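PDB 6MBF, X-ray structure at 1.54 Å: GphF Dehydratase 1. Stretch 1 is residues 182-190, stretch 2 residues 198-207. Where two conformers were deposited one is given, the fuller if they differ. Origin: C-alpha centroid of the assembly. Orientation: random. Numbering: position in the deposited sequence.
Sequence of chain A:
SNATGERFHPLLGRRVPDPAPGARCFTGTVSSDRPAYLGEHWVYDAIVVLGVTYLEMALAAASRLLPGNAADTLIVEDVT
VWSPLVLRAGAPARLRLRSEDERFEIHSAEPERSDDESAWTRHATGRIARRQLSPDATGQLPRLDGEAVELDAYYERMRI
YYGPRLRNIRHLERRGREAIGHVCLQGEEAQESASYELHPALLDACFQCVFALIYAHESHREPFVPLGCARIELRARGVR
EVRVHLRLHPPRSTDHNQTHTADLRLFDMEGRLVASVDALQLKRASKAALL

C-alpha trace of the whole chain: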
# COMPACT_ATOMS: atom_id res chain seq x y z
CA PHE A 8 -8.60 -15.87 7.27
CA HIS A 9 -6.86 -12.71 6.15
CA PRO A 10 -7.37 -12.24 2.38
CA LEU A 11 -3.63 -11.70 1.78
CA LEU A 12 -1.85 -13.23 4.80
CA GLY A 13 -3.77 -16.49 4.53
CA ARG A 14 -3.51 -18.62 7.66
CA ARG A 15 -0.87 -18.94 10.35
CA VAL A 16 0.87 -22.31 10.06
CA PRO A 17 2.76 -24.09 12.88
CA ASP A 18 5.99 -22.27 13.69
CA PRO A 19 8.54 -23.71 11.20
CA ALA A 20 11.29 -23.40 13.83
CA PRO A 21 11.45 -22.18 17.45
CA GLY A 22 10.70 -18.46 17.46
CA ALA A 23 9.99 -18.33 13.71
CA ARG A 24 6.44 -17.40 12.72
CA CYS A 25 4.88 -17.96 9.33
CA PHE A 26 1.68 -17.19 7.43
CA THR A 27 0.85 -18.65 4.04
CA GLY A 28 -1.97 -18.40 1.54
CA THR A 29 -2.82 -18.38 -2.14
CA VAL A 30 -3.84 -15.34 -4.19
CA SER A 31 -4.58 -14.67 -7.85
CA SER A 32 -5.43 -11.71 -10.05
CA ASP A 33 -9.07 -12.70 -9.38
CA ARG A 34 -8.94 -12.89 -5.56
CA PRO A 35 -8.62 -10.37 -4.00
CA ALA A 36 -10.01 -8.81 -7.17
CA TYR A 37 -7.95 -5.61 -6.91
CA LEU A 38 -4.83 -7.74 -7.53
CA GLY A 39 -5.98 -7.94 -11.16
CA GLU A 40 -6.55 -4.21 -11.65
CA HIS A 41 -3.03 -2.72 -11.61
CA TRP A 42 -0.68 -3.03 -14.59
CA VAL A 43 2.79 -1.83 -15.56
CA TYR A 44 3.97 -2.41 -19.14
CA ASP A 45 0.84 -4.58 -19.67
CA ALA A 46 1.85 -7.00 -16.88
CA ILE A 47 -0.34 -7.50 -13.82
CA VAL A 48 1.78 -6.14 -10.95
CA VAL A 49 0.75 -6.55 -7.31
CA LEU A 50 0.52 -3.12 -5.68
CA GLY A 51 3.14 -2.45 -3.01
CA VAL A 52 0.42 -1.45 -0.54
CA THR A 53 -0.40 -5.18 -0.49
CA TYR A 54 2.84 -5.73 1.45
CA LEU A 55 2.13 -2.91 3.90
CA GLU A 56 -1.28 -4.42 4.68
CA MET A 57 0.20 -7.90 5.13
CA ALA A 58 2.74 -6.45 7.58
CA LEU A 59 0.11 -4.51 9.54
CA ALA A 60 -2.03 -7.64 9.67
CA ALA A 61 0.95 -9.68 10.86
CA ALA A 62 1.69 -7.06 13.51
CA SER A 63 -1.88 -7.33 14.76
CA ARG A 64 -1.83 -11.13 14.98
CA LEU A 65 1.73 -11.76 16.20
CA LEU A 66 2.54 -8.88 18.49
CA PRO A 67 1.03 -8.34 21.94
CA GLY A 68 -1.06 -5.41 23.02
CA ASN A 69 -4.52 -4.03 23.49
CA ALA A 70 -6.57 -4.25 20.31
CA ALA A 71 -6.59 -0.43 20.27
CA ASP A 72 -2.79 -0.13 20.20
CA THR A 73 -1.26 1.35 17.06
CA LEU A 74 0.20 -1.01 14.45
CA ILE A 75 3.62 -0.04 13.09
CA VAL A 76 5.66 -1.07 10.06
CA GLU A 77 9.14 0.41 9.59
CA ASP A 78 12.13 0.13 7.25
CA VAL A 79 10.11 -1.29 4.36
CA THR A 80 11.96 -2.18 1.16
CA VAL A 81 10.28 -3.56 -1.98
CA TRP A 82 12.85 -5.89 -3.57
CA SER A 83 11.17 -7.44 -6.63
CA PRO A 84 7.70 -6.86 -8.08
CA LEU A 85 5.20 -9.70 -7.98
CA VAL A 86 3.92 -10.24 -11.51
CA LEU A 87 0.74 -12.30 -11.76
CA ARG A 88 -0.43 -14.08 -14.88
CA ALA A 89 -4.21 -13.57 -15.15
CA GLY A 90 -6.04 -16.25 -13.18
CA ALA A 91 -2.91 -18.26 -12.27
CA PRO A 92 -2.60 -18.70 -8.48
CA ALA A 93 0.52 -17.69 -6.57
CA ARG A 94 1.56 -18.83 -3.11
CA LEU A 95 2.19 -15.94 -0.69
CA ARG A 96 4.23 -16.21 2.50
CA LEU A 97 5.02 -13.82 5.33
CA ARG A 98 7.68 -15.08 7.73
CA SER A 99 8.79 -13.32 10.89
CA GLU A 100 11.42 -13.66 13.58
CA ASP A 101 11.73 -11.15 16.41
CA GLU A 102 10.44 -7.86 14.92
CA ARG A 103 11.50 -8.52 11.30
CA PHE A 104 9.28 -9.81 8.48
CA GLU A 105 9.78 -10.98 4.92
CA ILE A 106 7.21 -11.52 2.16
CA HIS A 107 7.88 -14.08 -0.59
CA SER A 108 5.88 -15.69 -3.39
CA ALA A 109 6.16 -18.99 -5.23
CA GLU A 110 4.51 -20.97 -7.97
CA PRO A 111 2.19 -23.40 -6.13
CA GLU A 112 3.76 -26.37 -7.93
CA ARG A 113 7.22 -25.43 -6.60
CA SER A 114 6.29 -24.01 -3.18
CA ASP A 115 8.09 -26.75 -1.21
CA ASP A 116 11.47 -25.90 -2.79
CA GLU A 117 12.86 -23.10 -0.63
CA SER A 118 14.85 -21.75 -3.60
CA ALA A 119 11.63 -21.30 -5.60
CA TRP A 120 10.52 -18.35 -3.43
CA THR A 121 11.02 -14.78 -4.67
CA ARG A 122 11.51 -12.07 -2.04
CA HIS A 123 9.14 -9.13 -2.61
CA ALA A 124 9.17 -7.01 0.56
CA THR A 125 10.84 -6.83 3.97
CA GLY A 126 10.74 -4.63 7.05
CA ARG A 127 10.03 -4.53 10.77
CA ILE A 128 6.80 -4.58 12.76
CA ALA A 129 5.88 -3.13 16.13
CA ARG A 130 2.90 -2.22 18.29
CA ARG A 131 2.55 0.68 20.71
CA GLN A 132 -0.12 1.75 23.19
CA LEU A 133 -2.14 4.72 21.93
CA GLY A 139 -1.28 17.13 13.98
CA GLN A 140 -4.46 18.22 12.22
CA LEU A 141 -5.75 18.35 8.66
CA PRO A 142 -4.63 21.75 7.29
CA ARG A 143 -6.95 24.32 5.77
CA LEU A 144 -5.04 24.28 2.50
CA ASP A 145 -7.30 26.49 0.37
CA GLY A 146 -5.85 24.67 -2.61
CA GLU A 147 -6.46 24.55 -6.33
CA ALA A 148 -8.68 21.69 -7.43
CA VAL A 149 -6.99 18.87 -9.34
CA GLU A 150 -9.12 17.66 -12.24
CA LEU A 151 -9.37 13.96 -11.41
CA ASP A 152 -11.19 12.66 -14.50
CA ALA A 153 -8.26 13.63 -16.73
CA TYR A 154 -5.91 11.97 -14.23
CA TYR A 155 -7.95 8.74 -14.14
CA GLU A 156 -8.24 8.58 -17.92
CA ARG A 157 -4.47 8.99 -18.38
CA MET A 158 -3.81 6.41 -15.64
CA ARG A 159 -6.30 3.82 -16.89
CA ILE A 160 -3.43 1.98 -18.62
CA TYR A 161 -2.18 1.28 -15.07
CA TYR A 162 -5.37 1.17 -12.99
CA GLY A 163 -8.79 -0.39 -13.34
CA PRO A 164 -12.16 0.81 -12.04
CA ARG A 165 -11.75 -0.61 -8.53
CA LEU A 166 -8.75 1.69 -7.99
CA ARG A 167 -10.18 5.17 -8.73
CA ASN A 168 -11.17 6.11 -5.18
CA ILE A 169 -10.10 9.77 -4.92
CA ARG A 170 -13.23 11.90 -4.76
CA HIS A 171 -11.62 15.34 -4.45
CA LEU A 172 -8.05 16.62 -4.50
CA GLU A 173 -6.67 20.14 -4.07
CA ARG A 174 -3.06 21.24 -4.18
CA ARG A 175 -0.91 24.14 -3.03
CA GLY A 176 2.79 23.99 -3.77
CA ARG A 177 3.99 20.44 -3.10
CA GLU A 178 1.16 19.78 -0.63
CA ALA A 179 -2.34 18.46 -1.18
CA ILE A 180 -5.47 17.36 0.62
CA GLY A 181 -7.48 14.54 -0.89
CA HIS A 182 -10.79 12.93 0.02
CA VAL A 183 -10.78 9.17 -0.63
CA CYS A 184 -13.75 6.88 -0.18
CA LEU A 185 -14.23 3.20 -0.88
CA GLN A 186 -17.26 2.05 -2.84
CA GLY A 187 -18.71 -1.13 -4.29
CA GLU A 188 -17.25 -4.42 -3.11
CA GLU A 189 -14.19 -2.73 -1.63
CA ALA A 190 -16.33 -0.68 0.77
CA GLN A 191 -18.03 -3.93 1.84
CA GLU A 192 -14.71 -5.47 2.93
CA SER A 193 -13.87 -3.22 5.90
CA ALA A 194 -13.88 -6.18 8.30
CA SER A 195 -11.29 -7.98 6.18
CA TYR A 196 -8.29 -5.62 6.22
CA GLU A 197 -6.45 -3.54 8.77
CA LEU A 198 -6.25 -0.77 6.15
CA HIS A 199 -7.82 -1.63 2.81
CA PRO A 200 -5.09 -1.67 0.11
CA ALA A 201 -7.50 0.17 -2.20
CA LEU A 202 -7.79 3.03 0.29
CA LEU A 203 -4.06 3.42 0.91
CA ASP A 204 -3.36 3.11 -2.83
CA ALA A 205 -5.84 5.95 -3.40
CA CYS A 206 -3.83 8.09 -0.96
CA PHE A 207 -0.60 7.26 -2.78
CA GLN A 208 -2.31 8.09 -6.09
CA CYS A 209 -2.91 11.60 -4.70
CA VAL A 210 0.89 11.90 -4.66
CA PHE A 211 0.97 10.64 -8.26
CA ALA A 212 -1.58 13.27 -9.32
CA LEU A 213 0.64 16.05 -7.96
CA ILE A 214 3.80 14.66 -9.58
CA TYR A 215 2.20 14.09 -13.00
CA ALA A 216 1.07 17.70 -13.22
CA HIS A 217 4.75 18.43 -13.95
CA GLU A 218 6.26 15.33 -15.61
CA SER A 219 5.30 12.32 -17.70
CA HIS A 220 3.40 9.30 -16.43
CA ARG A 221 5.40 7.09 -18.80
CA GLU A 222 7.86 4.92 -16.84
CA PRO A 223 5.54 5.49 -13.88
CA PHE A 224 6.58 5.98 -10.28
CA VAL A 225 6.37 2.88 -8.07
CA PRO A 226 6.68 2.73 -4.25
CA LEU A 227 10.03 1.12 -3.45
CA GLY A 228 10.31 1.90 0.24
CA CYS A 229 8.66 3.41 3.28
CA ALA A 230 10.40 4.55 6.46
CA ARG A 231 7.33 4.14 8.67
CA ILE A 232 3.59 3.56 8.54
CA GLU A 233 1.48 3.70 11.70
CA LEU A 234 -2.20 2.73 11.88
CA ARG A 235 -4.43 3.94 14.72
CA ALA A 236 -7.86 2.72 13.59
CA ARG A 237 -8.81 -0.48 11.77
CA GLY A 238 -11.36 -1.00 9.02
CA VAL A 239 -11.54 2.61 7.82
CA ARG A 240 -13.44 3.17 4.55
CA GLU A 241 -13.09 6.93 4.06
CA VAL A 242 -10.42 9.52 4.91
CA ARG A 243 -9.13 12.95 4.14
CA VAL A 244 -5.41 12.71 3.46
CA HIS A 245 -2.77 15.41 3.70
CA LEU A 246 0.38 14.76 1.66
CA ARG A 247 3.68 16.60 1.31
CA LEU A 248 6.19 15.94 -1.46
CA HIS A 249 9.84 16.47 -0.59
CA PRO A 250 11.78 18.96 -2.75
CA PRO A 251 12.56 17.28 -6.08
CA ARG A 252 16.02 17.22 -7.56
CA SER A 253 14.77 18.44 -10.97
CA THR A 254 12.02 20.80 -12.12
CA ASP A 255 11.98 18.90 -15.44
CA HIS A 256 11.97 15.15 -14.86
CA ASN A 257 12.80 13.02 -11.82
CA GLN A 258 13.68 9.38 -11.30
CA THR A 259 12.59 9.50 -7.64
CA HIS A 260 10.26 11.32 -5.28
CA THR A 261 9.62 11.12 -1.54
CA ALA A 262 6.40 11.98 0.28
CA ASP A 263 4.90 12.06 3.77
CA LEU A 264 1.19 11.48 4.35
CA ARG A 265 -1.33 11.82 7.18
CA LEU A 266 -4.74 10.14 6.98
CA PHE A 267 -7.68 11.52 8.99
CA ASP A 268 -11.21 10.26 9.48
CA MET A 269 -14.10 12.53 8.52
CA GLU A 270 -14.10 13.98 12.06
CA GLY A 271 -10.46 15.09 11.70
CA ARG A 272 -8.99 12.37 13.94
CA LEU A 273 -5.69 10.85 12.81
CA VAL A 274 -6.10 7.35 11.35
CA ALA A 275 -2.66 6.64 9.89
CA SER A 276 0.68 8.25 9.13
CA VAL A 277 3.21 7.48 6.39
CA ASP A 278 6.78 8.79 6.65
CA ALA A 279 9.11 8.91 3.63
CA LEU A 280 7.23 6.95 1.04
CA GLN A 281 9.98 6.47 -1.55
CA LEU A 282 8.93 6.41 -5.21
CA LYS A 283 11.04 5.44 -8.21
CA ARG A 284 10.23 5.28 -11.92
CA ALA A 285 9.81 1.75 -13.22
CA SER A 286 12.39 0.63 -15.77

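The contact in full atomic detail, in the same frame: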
# COMPACT_ATOMS: atom_id res chain seq x y z
N HIS A 182 -9.70 13.67 -0.61
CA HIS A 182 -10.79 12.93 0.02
C HIS A 182 -10.92 11.62 -0.73
O HIS A 182 -11.16 11.62 -1.94
CB HIS A 182 -12.08 13.75 -0.04
CG HIS A 182 -13.29 13.01 0.44
ND1 HIS A 182 -14.56 13.29 -0.02
CD2 HIS A 182 -13.43 12.02 1.35
CE1 HIS A 182 -15.43 12.49 0.58
NE2 HIS A 182 -14.77 11.72 1.42
N VAL A 183 -10.70 10.50 -0.03
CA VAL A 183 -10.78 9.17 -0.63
C VAL A 183 -11.87 8.38 0.07
O VAL A 183 -12.03 8.47 1.30
CB VAL A 183 -9.44 8.39 -0.62
CG1 VAL A 183 -8.27 9.26 -1.01
CG2 VAL A 183 -9.19 7.69 0.69
N CYS A 184 -12.62 7.62 -0.71
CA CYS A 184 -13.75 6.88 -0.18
C CYS A 184 -13.91 5.59 -0.95
O CYS A 184 -13.93 5.60 -2.19
CB CYS A 184 -15.03 7.72 -0.27
SG CYS A 184 -16.43 7.02 0.60
N LEU A 185 -13.99 4.48 -0.23
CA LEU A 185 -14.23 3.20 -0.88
C LEU A 185 -15.68 3.10 -1.33
O LEU A 185 -16.57 3.72 -0.75
CB LEU A 185 -13.90 2.04 0.05
CG LEU A 185 -12.45 1.96 0.51
CD1 LEU A 185 -12.30 0.84 1.49
CD2 LEU A 185 -11.49 1.80 -0.67
N GLN A 186 -15.91 2.32 -2.38
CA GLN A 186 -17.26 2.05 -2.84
C GLN A 186 -17.34 0.60 -3.29
O GLN A 186 -16.35 -0.15 -3.23
CB GLN A 186 -17.69 3.00 -3.96
CG GLN A 186 -17.84 4.47 -3.57
CD GLN A 186 -18.92 4.71 -2.52
OE1 GLN A 186 -19.88 3.94 -2.41
NE2 GLN A 186 -18.78 5.77 -1.74
N GLY A 187 -18.52 0.21 -3.75
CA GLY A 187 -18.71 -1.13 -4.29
C GLY A 187 -18.29 -2.23 -3.34
O GLY A 187 -18.47 -2.13 -2.12
N GLU A 188 -17.68 -3.27 -3.91
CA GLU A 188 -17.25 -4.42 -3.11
C GLU A 188 -16.17 -4.01 -2.12
O GLU A 188 -16.11 -4.55 -1.01
CB GLU A 188 -16.72 -5.53 -4.02
CG GLU A 188 -17.69 -5.99 -5.10
CD GLU A 188 -17.16 -7.18 -5.89
OE1 GLU A 188 -17.92 -7.74 -6.71
OE2 GLU A 188 -15.99 -7.57 -5.68
N GLU A 189 -15.31 -3.07 -2.50
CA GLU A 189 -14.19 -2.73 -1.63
C GLU A 189 -14.68 -2.06 -0.35
O GLU A 189 -14.11 -2.28 0.73
CB GLU A 189 -13.19 -1.85 -2.39
CG GLU A 189 -12.20 -2.65 -3.26
CD GLU A 189 -12.83 -3.28 -4.51
OE1 GLU A 189 -12.33 -4.33 -4.98
OE2 GLU A 189 -13.81 -2.71 -5.03
N ALA A 190 -15.75 -1.26 -0.43
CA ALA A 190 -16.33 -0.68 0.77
C ALA A 190 -17.02 -1.73 1.64
O ALA A 190 -17.22 -1.49 2.83
CB ALA A 190 -17.33 0.42 0.41
N LEU A 198 -6.02 -1.96 6.97
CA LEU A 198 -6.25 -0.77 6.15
C LEU A 198 -6.38 -1.23 4.71
O LEU A 198 -5.42 -1.74 4.13
CB LEU A 198 -5.12 0.24 6.29
CG LEU A 198 -5.32 1.54 5.52
CD1 LEU A 198 -6.55 2.29 6.03
CD2 LEU A 198 -4.09 2.39 5.63
N HIS A 199 -7.57 -1.08 4.13
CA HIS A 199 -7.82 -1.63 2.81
C HIS A 199 -6.75 -1.17 1.82
O HIS A 199 -6.50 0.04 1.70
CB HIS A 199 -9.21 -1.24 2.30
CG HIS A 199 -9.72 -2.16 1.24
ND1 HIS A 199 -9.03 -2.40 0.07
CD2 HIS A 199 -10.84 -2.92 1.18
CE1 HIS A 199 -9.71 -3.26 -0.67
NE2 HIS A 199 -10.81 -3.60 -0.01
N PRO A 200 -6.07 -2.09 1.13
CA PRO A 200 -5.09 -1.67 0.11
C PRO A 200 -5.64 -0.66 -0.88
O PRO A 200 -4.90 0.24 -1.30
CB PRO A 200 -4.72 -2.99 -0.57
CG PRO A 200 -4.88 -4.01 0.53
CD PRO A 200 -6.06 -3.55 1.34
N ALA A 201 -6.92 -0.78 -1.25
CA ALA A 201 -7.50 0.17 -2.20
C ALA A 201 -7.51 1.58 -1.63
O ALA A 201 -7.31 2.56 -2.36
CB ALA A 201 -8.92 -0.25 -2.58
N LEU A 202 -7.77 1.71 -0.33
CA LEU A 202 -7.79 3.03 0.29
C LEU A 202 -6.39 3.63 0.37
O LEU A 202 -6.18 4.79 0.00
CB LEU A 202 -8.45 2.95 1.67
CG LEU A 202 -8.75 4.29 2.36
CD1 LEU A 202 -9.96 4.14 3.25
CD2 LEU A 202 -7.57 4.75 3.19
N LEU A 203 -5.41 2.86 0.84
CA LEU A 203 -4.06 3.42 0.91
C LEU A 203 -3.49 3.69 -0.48
O LEU A 203 -2.84 4.72 -0.68
CB LEU A 203 -3.14 2.49 1.71
CG LEU A 203 -1.76 3.08 1.98
CD1 LEU A 203 -1.85 4.39 2.76
CD2 LEU A 203 -0.87 2.05 2.70
N ASP A 204 -3.76 2.82 -1.45
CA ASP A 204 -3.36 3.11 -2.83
C ASP A 204 -3.96 4.42 -3.33
O ASP A 204 -3.28 5.18 -4.02
CB ASP A 204 -3.76 1.97 -3.76
CG ASP A 204 -3.54 2.33 -5.22
OD1 ASP A 204 -2.38 2.33 -5.67
OD2 ASP A 204 -4.55 2.62 -5.91
N ALA A 205 -5.23 4.68 -3.00
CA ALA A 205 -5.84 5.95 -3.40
C ALA A 205 -5.08 7.14 -2.81
O ALA A 205 -4.86 8.15 -3.49
CB ALA A 205 -7.31 5.98 -2.97
N CYS A 206 -4.63 7.03 -1.55
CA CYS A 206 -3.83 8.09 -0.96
C CYS A 206 -2.51 8.26 -1.69
O CYS A 206 -2.07 9.39 -1.96
CB CYS A 206 -3.60 7.81 0.53
SG CYS A 206 -5.11 7.80 1.53
N PHE A 207 -1.85 7.15 -2.03
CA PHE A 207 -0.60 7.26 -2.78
C PHE A 207 -0.85 7.83 -4.17
O PHE A 207 -0.01 8.58 -4.69
CB PHE A 207 0.10 5.90 -2.85
CG PHE A 207 0.63 5.40 -1.52
CD1 PHE A 207 0.51 6.14 -0.35
CD2 PHE A 207 1.26 4.16 -1.45
CE1 PHE A 207 1.01 5.65 0.88
CE2 PHE A 207 1.76 3.67 -0.25
CZ PHE A 207 1.64 4.41 0.91

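How do the two backbones lie against each other? Residues 182-184 form the end of a strand, and residues 200-207 form a helix that runs nearly antiparallel to it, with 158° between their N-to-C directions and a closest approach of 8.4 Å between the axes. As the first stretch advances, its neighbours therefore step back along the second: Val-183 lies level with Ala-205, Leu-185 with Leu-202, and Glu-189 with Ala-201. No hydrogen bond crosses between the stretches, so their direct contact rests on side-chain packing and a few close approaches to backbone atoms.

Which apolar side chains fill the space between strand and helix? Val-183 and Leu-185 both point toward the helix, while Cys-184 between them points away, the alternation expected of an extended chain. The two methyls of Val-183 cover one patch of the helix: its CG1 lies 3.9 Å from CB of Ala-205 and its CG2 lies 3.8 Å from CG of Leu-202, while SG of Cys-206 is in reach of both, 4.2 Å from CG2 and 4.3 Å from CG1. Leu-185, in the m,t rotamer, sets its CD2 3.8 Å from CB of Ala-201 and 3.7 Å from the backbone N of Leu-202. That last approach is a packing contact, since a methyl carbon cannot accept a hydrogen bond; the N of Leu-202 instead donates a weak bond to O of His-199. Ala-201 and Ala-205, one helical turn apart, both point toward the first stretch, and their short side chains let the larger Val-183 and Leu-185 come close to the helix.

What does His-199 contribute at the start of the helix? It occupies the N-cap position, where its ND1 accepts a hydrogen bond from N of Ala-201 at 3.0 Å, satisfying an amide in the first turn, which has no preceding helical turn to supply a carbonyl partner. This bond helps fix the imidazole where the first stretch meets it. CD1 of Leu-185 packs 3.8 Å from CB of His-199, and O of Glu-189 approaches its ring carbon CD2 to 3.4 Å.

How does a charged residue fit into this buried contact? Glu-189 points toward the second stretch but meets it there through the aliphatic part of its side chain: CG lies 3.6 Å from CE1 of His-199 and 4.1 Å from CB of Ala-201. Its carboxylate is not left without a partner, because OE1 is hydrogen-bonded elsewhere in the structure. Together these contacts bury 362 Å², counting both sides.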